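Local coordinates for peroxisomal membrane protein LPX1 (Saccharomyces cerevisiae, PDB 2Y6U) that hydrolyses acyl esters in the peroxisome, with acyl esterase, lipase and phospholipase A activity, as a member of the alpha/beta hydrolase family, at residues I166-V171 with I288-A293; D316-G321 with D331-R336. All blocks are in the same frame, centred on the assembly; numbering follows the deposited sequence.

How the interactions relate
Interaction 1 joins two neighbouring strands of the central sheet, and interaction 2 lays a helix over the next strand, with the centres of the two contacts about 10 Å apart. In chain order, interaction 1 closes before interaction 2 opens: strands 164-168, 286-292 and 313-318 come in turn, followed by helix 330-347. Strand 286-292 links the two contacts through backbone bonds from D316 N to H289 O and from I318 N to V291 O. Their apolar layers also merge, I290 CG2 packing on I318 CG1 and I168 CD1 on V333 CG1. Together they hold three neighbouring strands at the end of the alpha/beta hydrolase sheet that closes with strand 313-318, and the helix lying over them.

Interaction 1: residues I166-V171 with I288-A293; sequences ILIEPV and IHIVGA
I166, L167 and I168 pair with I288, H289 and I290 as parallel beta bridges, the axes of the two short strands approaching to 4.7 Å with a 16° twist. They are adjacent parallel strands of the alpha/beta hydrolase central sheet. L167 N to I288 O, I290 N to L167 O and E169 N to I290 O are hydrogen bonds of 2.8 Å each.

On one face stand four isoleucines, whose branched CB suits extended backbone and whose apolar branches suit a buried face; helix 330-347 covers them. I166 and I288 lie alongside each other, while I166 CG2 comes within 3.7 Å of I290 CD1.

L167 and H289 occupy the other face. The H289 ring has CG anti to the backbone N (chi1 -176°) and meets P170 obliquely, CD of the proline lying 3.4 Å from the histidine NE2. One water, in the ring plane, joins H289 NE2 (2.9 Å) to P170 O, and H289 ND1 bonds to Y313 OH, giving both ring nitrogens polar partners beside helix 300-309.

Where strand 164-168 ends, E169 turns its carboxylate toward the other strand. Its OE1 takes hydrogen bonds with H323 ND1 and S295 OG, near the GxSxG sequence around S145; this is consistent with the acid-histidine pair of a hydrolase triad. A bend at chi2 (-78°) swings CD toward strand 286-292, and the turn of the carboxylate then points OE2 at it: E169 OE2 lies 3.4 Å from V291 CB and accepts a hydrogen bond from G292 N at 2.9 Å on its anti side.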
ATOM      1  N   ILE A 166       5.488 -18.240   2.588  1.00 22.40           N
ATOM      2  CA  ILE A 166       5.123 -19.625   2.708  1.00 22.93           C
ATOM      3  C   ILE A 166       3.584 -19.658   2.615  1.00 24.12           C
ATOM      4  O   ILE A 166       2.861 -19.101   3.454  1.00 24.71           O
ATOM      5  CB  ILE A 166       5.574 -20.262   4.024  1.00 24.29           C
ATOM      6  CG1 ILE A 166       7.106 -20.094   4.197  1.00 24.67           C
ATOM      7  CG2 ILE A 166       5.093 -21.760   4.036  1.00 24.57           C
ATOM      8  CD1 ILE A 166       7.683 -20.730   5.460  1.00 24.34           C
ATOM      9  N   LEU A 167       3.088 -20.225   1.543  1.00 23.66           N
ATOM     10  CA  LEU A 167       1.685 -20.249   1.245  1.00 23.51           C
ATOM     11  C   LEU A 167       1.173 -21.652   1.427  1.00 24.85           C
ATOM     12  O   LEU A 167       1.632 -22.587   0.735  1.00 25.79           O
ATOM     13  CB  LEU A 167       1.501 -19.792  -0.225  1.00 23.07           C
ATOM     14  CG  LEU A 167       2.252 -18.565  -0.708  1.00 22.36           C
ATOM     15  CD1 LEU A 167       1.950 -18.320  -2.205  1.00 22.33           C
ATOM     16  CD2 LEU A 167       1.912 -17.319   0.112  1.00 21.11           C
ATOM     17  N   ILE A 168       0.209 -21.848   2.324  1.00 23.62           N
ATOM     18  CA  ILE A 168      -0.304 -23.179   2.582  1.00 24.92           C
ATOM     19  C   ILE A 168      -1.695 -23.166   1.947  1.00 25.21           C
ATOM     20  O   ILE A 168      -2.600 -22.456   2.395  1.00 25.19           O
ATOM     21  CB  ILE A 168      -0.392 -23.485   4.053  1.00 24.42           C
ATOM     22  CG1 ILE A 168       0.988 -23.309   4.770  1.00 27.82           C
ATOM     23  CG2 ILE A 168      -0.990 -24.946   4.254  1.00 24.62           C
ATOM     24  CD1 ILE A 168       0.831 -23.102   6.321  1.00 26.54           C
ATOM     25  N   GLU A 169      -1.903 -23.953   0.922  1.00 25.77           N
ATOM     26  CA  GLU A 169      -3.179 -24.000   0.243  1.00 25.50           C
ATOM     27  C   GLU A 169      -3.796 -22.645  -0.081  1.00 25.09           C
ATOM     28  O   GLU A 169      -4.975 -22.349   0.283  1.00 24.95           O
ATOM     29  CB  GLU A 169      -4.157 -24.797   1.094  1.00 27.79           C
ATOM     30  CG  GLU A 169      -3.900 -26.272   1.104  1.00 28.63           C
ATOM     31  CD  GLU A 169      -4.431 -26.976  -0.237  1.00 34.82           C
ATOM     32  OE1 GLU A 169      -5.529 -26.637  -0.670  1.00 32.88           O
ATOM     33  OE2 GLU A 169      -3.782 -27.887  -0.761  1.00 32.14           O
ATOM     34  N   PRO A 170      -3.003 -21.749  -0.694  1.00 23.44           N
ATOM     35  CA  PRO A 170      -3.503 -20.454  -1.009  1.00 23.21           C
ATOM     36  C   PRO A 170      -4.722 -20.575  -1.963  1.00 24.71           C
ATOM     37  O   PRO A 170      -4.724 -21.415  -2.864  1.00 26.64           O
ATOM     38  CB  PRO A 170      -2.340 -19.760  -1.720  1.00 22.27           C
ATOM     39  CG  PRO A 170      -1.564 -20.861  -2.299  1.00 22.75           C
ATOM     40  CD  PRO A 170      -1.700 -22.011  -1.286  1.00 25.97           C
ATOM     41  N   VAL A 171      -5.667 -19.617  -1.804  1.00 23.48           N
ATOM     42  CA  VAL A 171      -6.825 -19.498  -2.674  1.00 24.84           C
ATOM     43  C   VAL A 171      -6.698 -18.222  -3.533  1.00 23.96           C
ATOM     44  O   VAL A 171      -6.731 -17.132  -2.975  1.00 22.60           O
ATOM     45  CB  VAL A 171      -8.135 -19.395  -1.831  1.00 26.35           C
ATOM     46  CG1 VAL A 171      -9.372 -19.088  -2.783  1.00 28.51           C
ATOM     47  CG2 VAL A 171      -8.337 -20.760  -1.084  1.00 27.71           C
ATOM     48  N   ILE A 288       7.356 -20.561  -1.033  1.00 26.58           N
ATOM     49  CA  ILE A 288       7.082 -21.968  -0.809  1.00 26.09           C
ATOM     50  C   ILE A 288       5.575 -22.164  -0.890  1.00 27.10           C
ATOM     51  O   ILE A 288       4.818 -21.451  -0.224  1.00 27.81           O
ATOM     52  CB  ILE A 288       7.522 -22.360   0.603  1.00 26.95           C
ATOM     53  CG1 ILE A 288       8.940 -21.908   0.903  1.00 26.56           C
ATOM     54  CG2 ILE A 288       7.302 -23.840   0.837  1.00 26.97           C
ATOM     55  CD1 ILE A 288      10.086 -22.372  -0.167  1.00 26.96           C
ATOM     56  N   HIS A 289       5.125 -23.179  -1.617  1.00 24.94           N
ATOM     57  CA  HIS A 289       3.733 -23.448  -1.795  1.00 25.23           C
ATOM     58  C   HIS A 289       3.524 -24.826  -1.244  1.00 25.57           C
ATOM     59  O   HIS A 289       4.113 -25.788  -1.717  1.00 26.66           O
ATOM     60  CB  HIS A 289       3.455 -23.371  -3.277  1.00 25.03           C
ATOM     61  CG  HIS A 289       2.023 -23.524  -3.658  1.00 25.37           C
ATOM     62  ND1 HIS A 289       1.642 -23.621  -4.982  1.00 23.00           N
ATOM     63  CD2 HIS A 289       0.883 -23.604  -2.915  1.00 24.96           C
ATOM     64  CE1 HIS A 289       0.337 -23.738  -5.033  1.00 28.67           C
ATOM     65  NE2 HIS A 289      -0.156 -23.700  -3.803  1.00 26.02           N
ATOM     66  N   ILE A 290       2.783 -24.924  -0.146  1.00 25.94           N
ATOM     67  CA  ILE A 290       2.546 -26.166   0.527  1.00 25.05           C
ATOM     68  C   ILE A 290       1.113 -26.536   0.217  1.00 26.97           C
ATOM     69  O   ILE A 290       0.170 -25.755   0.444  1.00 26.38           O
ATOM     70  CB  ILE A 290       2.751 -26.064   2.028  1.00 27.02           C
ATOM     71  CG1 ILE A 290       4.191 -25.624   2.343  1.00 28.01           C
ATOM     72  CG2 ILE A 290       2.394 -27.462   2.760  1.00 25.80           C
ATOM     73  CD1 ILE A 290       4.554 -25.407   3.812  1.00 25.37           C
ATOM     74  N   VAL A 291       0.935 -27.718  -0.344  1.00 27.29           N
ATOM     75  CA  VAL A 291      -0.408 -28.189  -0.693  1.00 27.97           C
ATOM     76  C   VAL A 291      -0.645 -29.536  -0.060  1.00 29.77           C
ATOM     77  O   VAL A 291       0.276 -30.304   0.194  1.00 31.84           O
ATOM     78  CB  VAL A 291      -0.697 -28.237  -2.193  1.00 29.50           C
ATOM     79  CG1 VAL A 291      -0.383 -26.878  -2.928  1.00 24.69           C
ATOM     80  CG2 VAL A 291       0.071 -29.395  -2.855  1.00 30.07           C
ATOM     81  N   GLY A 292      -1.904 -29.818   0.233  1.00 31.69           N
ATOM     82  CA  GLY A 292      -2.352 -31.128   0.643  1.00 32.66           C
ATOM     83  C   GLY A 292      -2.563 -32.044  -0.601  1.00 34.46           C
ATOM     84  O   GLY A 292      -3.233 -31.659  -1.535  1.00 31.04           O
ATOM     85  N   ALA A 293      -2.007 -33.276  -0.594  1.00 35.29           N
ATOM     86  CA  ALA A 293      -2.141 -34.157  -1.751  1.00 38.85           C
ATOM     87  C   ALA A 293      -3.598 -34.498  -2.009  1.00 42.08           C
ATOM     88  O   ALA A 293      -3.960 -34.722  -3.112  1.00 45.91           O
ATOM     89  CB  ALA A 293      -1.363 -35.568  -1.527  1.00 41.08           C
TER
HETATM   90  O   HOH W   1      -2.987 -24.060  -3.458  1.00 36.45           O

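Interaction 2: residues D316-G321 with D331-R336; sequences DVIPGG and DLVIER
R336 reaches from its helix to D316 and I318 on strand 313-318, which runs nearly antiparallel to it with 9.8 Å between the axes of the short segments. This is the helix-on-strand layering of the alpha/beta hydrolase fold, at the outermost strand of the sheet in this chain.

From CB, which faces D316 OD2 loosely, the arginine continues to CG, 4.0 Å from I318 CD1. A bend at chi2 (-84°) brings CD against the D316 carboxylate, 3.2 Å from CG of that aspartate. NE then turns to its helix neighbour and bonds E335 OE1 at 2.8 Å, while NH2 bonds E335 OE2 at 2.9 Å, a side-on grip close to the guanidinium plane. R336 NH1 makes the salt bridge across the contact, meeting D316 OD1 at 2.9 Å from 42° above the carboxylate plane. Arginine suits this place because its flexible chain packs on isoleucine while its broad cation joins two carboxylates that would probably repel each other. D316 has further partners: OD2 bonds H340 NE2 and OD1 bonds H314 NE2. An alanine at R336 would probably leave E335 without its two-pronged mate, D316 without this salt bridge, and a gap beside I318 CD1.

Beyond the charges, I318 and L332 lie alongside one another, pointing opposite ways, with CG2 of the isoleucine 3.8 Å from CD1 of the leucine. The strand then leaves through a type II turn, P319 and G320 at its corners; glycine readily takes the positive phi there, and G321 N bonds I318 O at 3.1 Å.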
ATOM      1  N   ASP A 316       5.757 -28.044  -1.997  1.00 28.62           N
ATOM      2  CA  ASP A 316       5.820 -29.218  -1.121  1.00 32.02           C
ATOM      3  C   ASP A 316       4.440 -29.819  -1.024  1.00 32.27           C
ATOM      4  O   ASP A 316       3.477 -29.102  -0.815  1.00 30.51           O
ATOM      5  CB  ASP A 316       6.118 -28.897   0.329  1.00 34.11           C
ATOM      6  CG  ASP A 316       7.490 -28.676   0.576  1.00 38.60           C
ATOM      7  OD1 ASP A 316       8.341 -29.560   0.211  1.00 38.83           O
ATOM      8  OD2 ASP A 316       7.742 -27.545   1.029  1.00 41.31           O
ATOM      9  N   VAL A 317       4.343 -31.100  -1.207  1.00 31.28           N
ATOM     10  CA  VAL A 317       3.029 -31.785  -1.206  1.00 32.71           C
ATOM     11  C   VAL A 317       3.000 -32.594   0.111  1.00 32.25           C
ATOM     12  O   VAL A 317       3.914 -33.377   0.374  1.00 32.57           O
ATOM     13  CB  VAL A 317       2.881 -32.676  -2.432  1.00 36.40           C
ATOM     14  CG1 VAL A 317       1.632 -33.540  -2.405  1.00 37.55           C
ATOM     15  CG2 VAL A 317       2.848 -31.822  -3.760  1.00 35.04           C
ATOM     16  N   ILE A 318       1.981 -32.387   0.908  1.00 30.54           N
ATOM     17  CA  ILE A 318       1.832 -33.077   2.147  1.00 31.94           C
ATOM     18  C   ILE A 318       1.045 -34.300   1.890  1.00 34.85           C
ATOM     19  O   ILE A 318      -0.129 -34.219   1.536  1.00 35.15           O
ATOM     20  CB  ILE A 318       1.126 -32.174   3.255  1.00 29.01           C
ATOM     21  CG1 ILE A 318       1.799 -30.819   3.487  1.00 29.53           C
ATOM     22  CG2 ILE A 318       1.042 -32.972   4.607  1.00 29.82           C
ATOM     23  CD1 ILE A 318       3.277 -30.904   3.871  1.00 32.88           C
ATOM     24  N   PRO A 319       1.672 -35.510   2.082  1.00 39.71           N
ATOM     25  CA  PRO A 319       0.952 -36.692   1.745  1.00 42.66           C
ATOM     26  C   PRO A 319      -0.257 -36.807   2.657  1.00 42.18           C
ATOM     27  O   PRO A 319      -0.159 -36.492   3.794  1.00 40.07           O
ATOM     28  CB  PRO A 319       1.971 -37.866   2.002  1.00 46.16           C
ATOM     29  CG  PRO A 319       3.001 -37.295   2.834  1.00 45.63           C
ATOM     30  CD  PRO A 319       2.966 -35.793   2.730  1.00 39.63           C
ATOM     31  N   GLY A 320      -1.402 -37.184   2.084  1.00 44.20           N
ATOM     32  CA  GLY A 320      -2.695 -37.300   2.784  1.00 44.39           C
ATOM     33  C   GLY A 320      -3.446 -36.031   3.125  1.00 43.33           C
ATOM     34  O   GLY A 320      -4.557 -36.079   3.759  1.00 44.12           O
ATOM     35  N   GLY A 321      -2.839 -34.868   2.801  1.00 38.22           N
ATOM     36  CA  GLY A 321      -3.337 -33.610   3.286  1.00 35.11           C
ATOM     37  C   GLY A 321      -4.560 -33.098   2.503  1.00 35.31           C
ATOM     38  O   GLY A 321      -4.691 -33.298   1.289  1.00 33.48           O
ATOM     39  N   ASP A 331       2.029 -31.031  12.330  1.00 33.21           N
ATOM     40  CA  ASP A 331       3.430 -31.466  12.536  1.00 34.25           C
ATOM     41  C   ASP A 331       4.172 -31.542  11.192  1.00 33.36           C
ATOM     42  O   ASP A 331       5.322 -31.089  11.099  1.00 33.39           O
ATOM     43  CB  ASP A 331       3.512 -32.765  13.277  1.00 38.29           C
ATOM     44  CG  ASP A 331       3.120 -32.610  14.732  1.00 38.12           C
ATOM     45  OD1 ASP A 331       3.007 -31.477  15.216  1.00 39.44           O
ATOM     46  OD2 ASP A 331       2.895 -33.606  15.333  1.00 43.45           O
ATOM     47  N   LEU A 332       3.519 -32.096  10.169  1.00 35.21           N
ATOM     48  CA  LEU A 332       4.092 -32.146   8.799  1.00 34.29           C
ATOM     49  C   LEU A 332       4.305 -30.767   8.212  1.00 32.03           C
ATOM     50  O   LEU A 332       5.352 -30.510   7.640  1.00 31.92           O
ATOM     51  CB  LEU A 332       3.257 -33.014   7.851  1.00 35.73           C
ATOM     52  CG  LEU A 332       3.217 -34.511   8.240  1.00 39.01           C
ATOM     53  CD1 LEU A 332       2.312 -35.298   7.287  1.00 41.31           C
ATOM     54  CD2 LEU A 332       4.624 -35.128   8.305  1.00 42.76           C
ATOM     55  N   VAL A 333       3.339 -29.871   8.408  1.00 30.38           N
ATOM     56  CA  VAL A 333       3.447 -28.514   7.928  1.00 29.22           C
ATOM     57  C   VAL A 333       4.598 -27.741   8.647  1.00 30.32           C
ATOM     58  O   VAL A 333       5.434 -27.078   8.025  1.00 29.66           O
ATOM     59  CB  VAL A 333       2.127 -27.769   8.059  1.00 27.69           C
ATOM     60  CG1 VAL A 333       2.251 -26.276   7.591  1.00 24.87           C
ATOM     61  CG2 VAL A 333       0.999 -28.447   7.194  1.00 29.44           C
ATOM     62  N   ILE A 334       4.698 -27.945   9.944  1.00 31.66           N
ATOM     63  CA  ILE A 334       5.732 -27.294  10.711  1.00 32.08           C
ATOM     64  C   ILE A 334       7.128 -27.744  10.280  1.00 33.08           C
ATOM     65  O   ILE A 334       8.078 -26.926  10.141  1.00 30.45           O
ATOM     66  CB  ILE A 334       5.492 -27.543  12.184  1.00 32.32           C
ATOM     67  CG1 ILE A 334       4.278 -26.759  12.652  1.00 30.68           C
ATOM     68  CG2 ILE A 334       6.743 -27.223  13.048  1.00 33.55           C
ATOM     69  CD1 ILE A 334       3.673 -27.293  14.012  1.00 34.17           C
ATOM     70  N   GLU A 335       7.240 -29.040  10.000  1.00 34.32           N
ATOM     71  CA  GLU A 335       8.537 -29.568   9.567  1.00 35.29           C
ATOM     72  C   GLU A 335       8.955 -28.934   8.298  1.00 33.05           C
ATOM     73  O   GLU A 335      10.116 -28.574   8.176  1.00 34.66           O
ATOM     74  CB  GLU A 335       8.561 -31.088   9.447  1.00 37.30           C
ATOM     75  CG  GLU A 335       9.883 -31.591   8.970  1.00 44.79           C
ATOM     76  CD  GLU A 335      10.072 -31.545   7.398  1.00 51.71           C
ATOM     77  OE1 GLU A 335       9.061 -31.497   6.624  1.00 53.65           O
ATOM     78  OE2 GLU A 335      11.250 -31.592   6.939  1.00 52.91           O
ATOM     79  N   ARG A 336       8.005 -28.676   7.392  1.00 31.60           N
ATOM     80  CA  ARG A 336       8.331 -27.929   6.208  1.00 31.85           C
ATOM     81  C   ARG A 336       8.689 -26.472   6.420  1.00 29.75           C
ATOM     82  O   ARG A 336       9.641 -25.981   5.845  1.00 32.09           O
ATOM     83  CB  ARG A 336       7.229 -28.000   5.140  1.00 30.58           C
ATOM     84  CG  ARG A 336       6.914 -29.373   4.672  1.00 34.14           C
ATOM     85  CD  ARG A 336       7.902 -29.794   3.565  1.00 39.68           C
ATOM     86  NE  ARG A 336       9.120 -30.327   4.088  1.00 36.88           N
ATOM     87  CZ  ARG A 336      10.284 -30.383   3.437  1.00 42.42           C
ATOM     88  NH1 ARG A 336      10.476 -29.983   2.120  1.00 39.69           N
ATOM     89  NH2 ARG A 336      11.278 -30.911   4.110  1.00 42.08           N
TER